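Local coordinates for NTF2 fold protein loop-helix-loop design NT-9 (Synthetic construct, PDB 6W90) that adopts a computationally designed NTF2-like fold built to sample new loop-helix-loop geometries and holds a phospholipid in its hydrophobic pocket, at residues 47-57 / 121-131. Numbering follows the deposited sequence. Where two conformers were deposited one is given.
Sequences YTFDSRNLDRF and KKVVQNLWNNT. With 3PE (1,2-Distearoyl-sn-glycerophosphoethanolamine), chain B.
An aromatic cluster joins the C-terminal helix 121-129 to edge strand 47-49 of the sheet. Trp128 makes two edge-to-face pairs: the edge of Tyr47 points at an indole face, the planes 60° apart, and the indole edge points at one face of Phe49, the centroid of its five-membered ring 5.2 Å from that of Phe49, whose opposite face is covered by Phe57 CE2. CG of Trp128 lies anti to the backbone N (chi1 -170°), which carries the indole to the strand, where NE1 gives a bent hydrogen bond of 2.9 Å to Thr48 O; this oxygen lies in the indole plane, while NE1 stands above the carbonyl plane. Tyr47, partly exposed, packs CD1 3.6 Å from Val124 CG1, takes an off-centre CH-pi contact from Gln125 CA and rests its OH against Gln125 CB.

The chain end is held by polar atoms. Asn53 ND2 donates to Thr131 OG1 at 2.9 Å, and that hydroxyl donates to Leu127 O. Asn53 OD1 meanwhile accepts from Asp50 N, which helps fix the amide's rotation. Water 1 links Asn53 ND2 with Trp128 O, and water 2 probably bridges Arg56 N and Thr131 OXT. Further in, Leu127 CD2 lies 3.7 Å from Phe57 CE2, and Phe57 CZ touches C27 of the phospholipid 3PE at 3.6 Å. Aromatic and aliphatic side chains thus close helices over a curved sheet around a hydrophobic pocket, as in NTF2-like folds.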
loop_
_atom_site.group_PDB
_atom_site.type_symbol
_atom_site.label_atom_id
_atom_site.label_comp_id
_atom_site.label_asym_id
_atom_site.label_seq_id
_atom_site.Cartn_x
_atom_site.Cartn_y
_atom_site.Cartn_z
ATOM N N TYR A 47 -1.700 -11.212 -9.619
ATOM C CA TYR A 47 -2.768 -10.309 -10.060
ATOM C C TYR A 47 -2.247 -8.894 -10.145
ATOM O O TYR A 47 -1.697 -8.388 -9.171
ATOM C CB TYR A 47 -3.945 -10.328 -9.051
ATOM C CG TYR A 47 -4.553 -11.709 -8.916
ATOM C CD1 TYR A 47 -4.009 -12.642 -8.042
ATOM C CD2 TYR A 47 -5.662 -12.096 -9.673
ATOM C CE1 TYR A 47 -4.526 -13.890 -7.957
ATOM C CE2 TYR A 47 -6.190 -13.383 -9.560
ATOM C CZ TYR A 47 -5.604 -14.252 -8.693
ATOM O OH TYR A 47 -6.010 -15.562 -8.549
ATOM N N THR A 48 -2.476 -8.249 -11.276
ATOM C CA THR A 48 -2.025 -6.893 -11.490
ATOM C C THR A 48 -3.172 -5.906 -11.415
ATOM O O THR A 48 -4.186 -6.084 -12.091
ATOM C CB THR A 48 -1.363 -6.769 -12.852
ATOM O OG1 THR A 48 -0.226 -7.618 -12.883
ATOM C CG2 THR A 48 -0.971 -5.318 -13.043
ATOM N N PHE A 49 -2.992 -4.868 -10.615
ATOM C CA PHE A 49 -3.929 -3.757 -10.475
ATOM C C PHE A 49 -3.244 -2.526 -11.041
ATOM O O PHE A 49 -2.017 -2.378 -10.943
ATOM C CB PHE A 49 -4.319 -3.532 -9.025
ATOM C CG PHE A 49 -5.010 -4.729 -8.381
ATOM C CD1 PHE A 49 -4.266 -5.809 -7.956
ATOM C CD2 PHE A 49 -6.384 -4.781 -8.265
ATOM C CE1 PHE A 49 -4.876 -6.904 -7.408
ATOM C CE2 PHE A 49 -6.998 -5.860 -7.690
ATOM C CZ PHE A 49 -6.240 -6.911 -7.230
ATOM N N ASP A 50 -4.026 -1.651 -11.657
ATOM C CA ASP A 50 -3.427 -0.446 -12.227
ATOM C C ASP A 50 -4.476 0.655 -12.133
ATOM O O ASP A 50 -5.428 0.548 -11.365
ATOM C CB ASP A 50 -2.889 -0.743 -13.625
ATOM C CG ASP A 50 -3.922 -1.306 -14.519
ATOM O OD1 ASP A 50 -5.049 -0.798 -14.503
ATOM O OD2 ASP A 50 -3.637 -2.276 -15.229
ATOM N N SER A 51 -4.285 1.730 -12.901
ATOM C CA SER A 51 -5.149 2.893 -12.718
ATOM C C SER A 51 -6.604 2.535 -12.963
ATOM O O SER A 51 -7.504 3.151 -12.384
ATOM C CB SER A 51 -4.720 4.030 -13.644
ATOM O OG SER A 51 -4.901 3.701 -15.004
ATOM N N ARG A 52 -6.849 1.519 -13.789
ATOM C CA ARG A 52 -8.214 1.104 -14.055
ATOM C C ARG A 52 -8.911 0.590 -12.805
ATOM O O ARG A 52 -10.142 0.640 -12.729
ATOM C CB ARG A 52 -8.225 0.020 -15.133
ATOM C CG ARG A 52 -7.753 0.519 -16.473
ATOM C CD ARG A 52 -7.496 -0.608 -17.449
ATOM N NE ARG A 52 -6.317 -1.403 -17.124
ATOM C CZ ARG A 52 -5.885 -2.400 -17.878
ATOM N NH1 ARG A 52 -6.557 -2.702 -18.981
ATOM N NH2 ARG A 52 -4.793 -3.084 -17.521
ATOM N N ASN A 53 -8.148 0.068 -11.836
ATOM C CA ASN A 53 -8.685 -0.486 -10.603
ATOM C C ASN A 53 -8.716 0.474 -9.428
ATOM O O ASN A 53 -9.262 0.111 -8.388
ATOM C CB ASN A 53 -7.835 -1.679 -10.120
ATOM C CG ASN A 53 -7.629 -2.734 -11.185
ATOM O OD1 ASN A 53 -6.735 -2.632 -11.995
ATOM N ND2 ASN A 53 -8.452 -3.762 -11.166
ATOM N N LEU A 54 -8.068 1.631 -9.521
ATOM C CA LEU A 54 -7.697 2.346 -8.299
ATOM C C LEU A 54 -8.896 2.886 -7.524
ATOM O O LEU A 54 -8.861 2.924 -6.290
ATOM C CB LEU A 54 -6.740 3.494 -8.619
ATOM C CG LEU A 54 -5.260 3.103 -8.620
ATOM C CD1 LEU A 54 -4.467 4.358 -9.009
ATOM C CD2 LEU A 54 -4.824 2.561 -7.293
ATOM N N ASP A 55 -9.942 3.362 -8.191
ATOM C CA ASP A 55 -11.022 3.970 -7.419
ATOM C C ASP A 55 -11.610 2.949 -6.457
ATOM O O ASP A 55 -11.788 3.221 -5.261
ATOM C CB ASP A 55 -12.102 4.533 -8.338
ATOM C CG ASP A 55 -11.690 5.840 -9.005
ATOM O OD1 ASP A 55 -10.811 6.553 -8.460
ATOM O OD2 ASP A 55 -12.264 6.152 -10.077
ATOM N N ARG A 56 -11.889 1.750 -6.950
ATOM C CA ARG A 56 -12.518 0.752 -6.100
ATOM C C ARG A 56 -11.501 0.073 -5.190
ATOM O O ARG A 56 -11.846 -0.336 -4.076
ATOM C CB ARG A 56 -13.241 -0.276 -6.966
ATOM C CG ARG A 56 -14.504 0.233 -7.660
ATOM C CD ARG A 56 -15.174 -0.907 -8.398
ATOM N NE ARG A 56 -16.324 -0.489 -9.199
ATOM C CZ ARG A 56 -17.566 -0.381 -8.741
ATOM N NH1 ARG A 56 -17.844 -0.631 -7.465
ATOM N NH2 ARG A 56 -18.528 -0.009 -9.580
ATOM N N PHE A 57 -10.248 -0.021 -5.635
ATOM C CA PHE A 57 -9.195 -0.601 -4.802
ATOM C C PHE A 57 -8.934 0.271 -3.588
ATOM O O PHE A 57 -8.835 -0.227 -2.460
ATOM C CB PHE A 57 -7.937 -0.748 -5.668
ATOM C CG PHE A 57 -6.769 -1.413 -4.999
ATOM C CD1 PHE A 57 -5.880 -0.687 -4.220
ATOM C CD2 PHE A 57 -6.523 -2.750 -5.198
ATOM C CE1 PHE A 57 -4.789 -1.293 -3.633
ATOM C CE2 PHE A 57 -5.432 -3.362 -4.594
ATOM C CZ PHE A 57 -4.573 -2.630 -3.821
ATOM N N LYS A 121 -5.091 -16.205 -1.816
ATOM C CA LYS A 121 -5.231 -16.038 -3.261
ATOM C C LYS A 121 -6.679 -15.720 -3.651
ATOM O O LYS A 121 -6.915 -14.887 -4.533
ATOM C CB LYS A 121 -4.735 -17.294 -3.980
ATOM C CG LYS A 121 -3.300 -17.739 -3.661
ATOM C CD LYS A 121 -2.365 -16.663 -4.074
ATOM C CE LYS A 121 -0.894 -17.040 -3.877
ATOM N NZ LYS A 121 -0.506 -18.074 -4.786
ATOM N N LYS A 122 -7.660 -16.372 -3.007
ATOM C CA LYS A 122 -9.053 -16.152 -3.403
ATOM C C LYS A 122 -9.501 -14.740 -3.062
ATOM O O LYS A 122 -10.266 -14.132 -3.819
ATOM C CB LYS A 122 -9.996 -17.163 -2.751
ATOM C CG LYS A 122 -11.428 -17.055 -3.259
ATOM C CD LYS A 122 -11.519 -17.303 -4.781
ATOM C CE LYS A 122 -12.882 -16.930 -5.363
ATOM N NZ LYS A 122 -13.926 -17.932 -5.019
ATOM N N VAL A 123 -8.993 -14.187 -1.959
ATOM C CA VAL A 123 -9.278 -12.807 -1.608
ATOM C C VAL A 123 -8.784 -11.871 -2.698
ATOM O O VAL A 123 -9.485 -10.938 -3.109
ATOM C CB VAL A 123 -8.624 -12.472 -0.261
ATOM C CG1 VAL A 123 -8.764 -11.020 0.013
ATOM C CG2 VAL A 123 -9.273 -13.262 0.834
ATOM N N VAL A 124 -7.557 -12.089 -3.158
ATOM C CA VAL A 124 -7.002 -11.205 -4.168
ATOM C C VAL A 124 -7.718 -11.410 -5.492
ATOM O O VAL A 124 -7.966 -10.439 -6.213
ATOM C CB VAL A 124 -5.492 -11.434 -4.309
ATOM C CG1 VAL A 124 -4.924 -10.479 -5.323
ATOM C CG2 VAL A 124 -4.777 -11.176 -2.973
ATOM N N GLN A 125 -8.016 -12.663 -5.857
ATOM C CA GLN A 125 -8.788 -12.895 -7.075
ATOM C C GLN A 125 -10.136 -12.186 -7.020
ATOM O O GLN A 125 -10.540 -11.555 -7.999
ATOM C CB GLN A 125 -8.983 -14.390 -7.306
ATOM C CG GLN A 125 -9.698 -14.667 -8.610
ATOM C CD GLN A 125 -9.515 -16.050 -9.091
ATOM O OE1 GLN A 125 -9.379 -16.283 -10.293
ATOM N NE2 GLN A 125 -9.569 -17.001 -8.180
ATOM N N ASN A 126 -10.845 -12.252 -5.894
ATOM C CA ASN A 126 -12.103 -11.519 -5.836
ATOM C C ASN A 126 -11.896 -10.014 -6.005
ATOM O O ASN A 126 -12.682 -9.343 -6.689
ATOM C CB ASN A 126 -12.807 -11.787 -4.512
ATOM C CG ASN A 126 -13.413 -13.181 -4.429
ATOM O OD1 ASN A 126 -13.680 -13.839 -5.442
ATOM N ND2 ASN A 126 -13.634 -13.635 -3.202
ATOM N N LEU A 127 -10.849 -9.455 -5.373
ATOM C CA LEU A 127 -10.572 -8.031 -5.536
ATOM C C LEU A 127 -10.295 -7.677 -6.990
ATOM O O LEU A 127 -10.733 -6.627 -7.477
ATOM C CB LEU A 127 -9.375 -7.661 -4.668
ATOM C CG LEU A 127 -9.060 -6.196 -4.461
ATOM C CD1 LEU A 127 -10.174 -5.578 -3.658
ATOM C CD2 LEU A 127 -7.734 -6.144 -3.755
ATOM N N TRP A 128 -9.579 -8.548 -7.696
ATOM C CA TRP A 128 -9.245 -8.295 -9.093
ATOM C C TRP A 128 -10.460 -8.360 -9.984
ATOM O O TRP A 128 -10.548 -7.627 -10.976
ATOM C CB TRP A 128 -8.193 -9.297 -9.530
ATOM C CG TRP A 128 -7.573 -9.035 -10.843
ATOM C CD1 TRP A 128 -6.564 -8.170 -11.068
ATOM C CD2 TRP A 128 -7.898 -9.628 -12.109
ATOM N NE1 TRP A 128 -6.208 -8.197 -12.404
ATOM C CE2 TRP A 128 -7.033 -9.057 -13.067
ATOM C CE3 TRP A 128 -8.835 -10.571 -12.529
ATOM C CZ2 TRP A 128 -7.049 -9.422 -14.403
ATOM C CZ3 TRP A 128 -8.863 -10.921 -13.879
ATOM C CH2 TRP A 128 -7.992 -10.327 -14.801
ATOM N N ASN A 129 -11.392 -9.238 -9.674
ATOM C CA ASN A 129 -12.649 -9.258 -10.413
ATOM C C ASN A 129 -13.647 -8.235 -9.955
ATOM O O ASN A 129 -14.688 -8.079 -10.610
ATOM C CB ASN A 129 -13.201 -10.649 -10.306
ATOM C CG ASN A 129 -12.506 -11.561 -11.232
ATOM O OD1 ASN A 129 -12.325 -11.241 -12.420
ATOM N ND2 ASN A 129 -12.064 -12.680 -10.719
ATOM N N ASN A 130 -13.358 -7.460 -8.927
ATOM C CA ASN A 130 -14.369 -6.520 -8.462
ATOM C C ASN A 130 -13.818 -5.121 -8.201
ATOM O O ASN A 130 -14.441 -4.337 -7.475
ATOM C CB ASN A 130 -15.063 -7.118 -7.237
ATOM C CG ASN A 130 -15.941 -8.333 -7.599
ATOM O OD1 ASN A 130 -16.964 -8.194 -8.262
ATOM N ND2 ASN A 130 -15.528 -9.518 -7.174
ATOM N N THR A 131 -12.709 -4.762 -8.836
ATOM C CA THR A 131 -12.273 -3.368 -8.867
ATOM C C THR A 131 -12.150 -2.849 -10.302
ATOM O O THR A 131 -12.008 -3.643 -11.249
ATOM C CB THR A 131 -10.919 -3.184 -8.158
ATOM O OG1 THR A 131 -9.969 -4.115 -8.668
ATOM C CG2 THR A 131 -11.095 -3.389 -6.676
ATOM O OXT THR A 131 -12.192 -1.627 -10.521
HETATM P P 3PE B . -0.047 -12.287 6.694
HETATM N N 3PE B . 2.662 -13.390 3.435
HETATM O O11 3PE B . -0.680 -10.936 5.996
HETATM O O12 3PE B . 0.698 -11.913 7.948
HETATM O O13 3PE B . 1.090 -12.919 5.660
HETATM O O14 3PE B . -1.092 -13.376 6.930
HETATM C C11 3PE B . 2.325 -12.264 5.523
HETATM C C12 3PE B . 3.281 -13.138 4.721
HETATM C C1 3PE B . -1.461 -11.115 4.845
HETATM C C2 3PE B . -2.141 -9.802 4.428
HETATM C C3 3PE B . -1.088 -8.703 4.595
HETATM O O31 3PE B . -1.463 -7.531 3.934
HETATM O O32 3PE B . -3.096 -7.316 5.455
HETATM C C31 3PE B . -2.594 -6.906 4.469
HETATM C C32 3PE B . -3.175 -5.689 3.758
HETATM C C33 3PE B . -4.122 -4.871 4.633
HETATM C C34 3PE B . -3.936 -3.414 4.209
HETATM C C35 3PE B . -5.087 -2.525 4.663
HETATM C C36 3PE B . -4.560 -1.521 5.694
HETATM C C37 3PE B . -3.797 -0.363 5.038
HETATM C C38 3PE B . -2.323 -0.687 4.764
HETATM C C39 3PE B . -1.426 0.555 4.884
HETATM C C3A 3PE B . -1.676 1.564 3.757
HETATM C C3B 3PE B . -0.562 2.613 3.665
HETATM C C3C 3PE B . 0.371 2.295 2.494
HETATM C C3D 3PE B . 1.298 3.469 2.176
HETATM C C3E 3PE B . 2.338 3.020 1.144
HETATM C C3F 3PE B . 3.538 3.975 1.128
HETATM C C3G 3PE B . 4.611 3.481 0.149
HETATM C C3H 3PE B . 6.032 3.937 0.513
HETATM C C3I 3PE B . 6.324 5.387 0.115
HETATM O O21 3PE B . -2.553 -9.917 3.095
HETATM O O22 3PE B . -4.757 -9.630 3.572
HETATM C C21 3PE B . -3.925 -9.882 2.754
HETATM C C22 3PE B . -4.315 -10.185 1.293
HETATM C C23 3PE B . -4.866 -8.961 0.545
HETATM C C24 3PE B . -3.777 -7.951 0.165
HETATM C C25 3PE B . -4.360 -6.662 -0.439
HETATM C C26 3PE B . -3.301 -5.566 -0.299
HETATM C C27 3PE B . -3.811 -4.176 -0.685
HETATM C C28 3PE B . -2.734 -3.110 -0.422
HETATM C C29 3PE B . -1.677 -2.949 -1.532
HETATM C C2A 3PE B . -0.839 -1.670 -1.337
HETATM C C2B 3PE B . -1.277 -0.507 -2.228
HETATM C C2C 3PE B . -0.738 0.827 -1.700
HETATM C C2D 3PE B . -1.725 1.935 -2.064
HETATM C C2E 3PE B . -1.184 3.325 -1.759
HETATM C C2F 3PE B . -1.451 3.704 -0.304
HETATM O O HOH W 1 -8.767 -6.231 -12.632
HETATM O O HOH W 2 -11.860 1.194 -9.844
#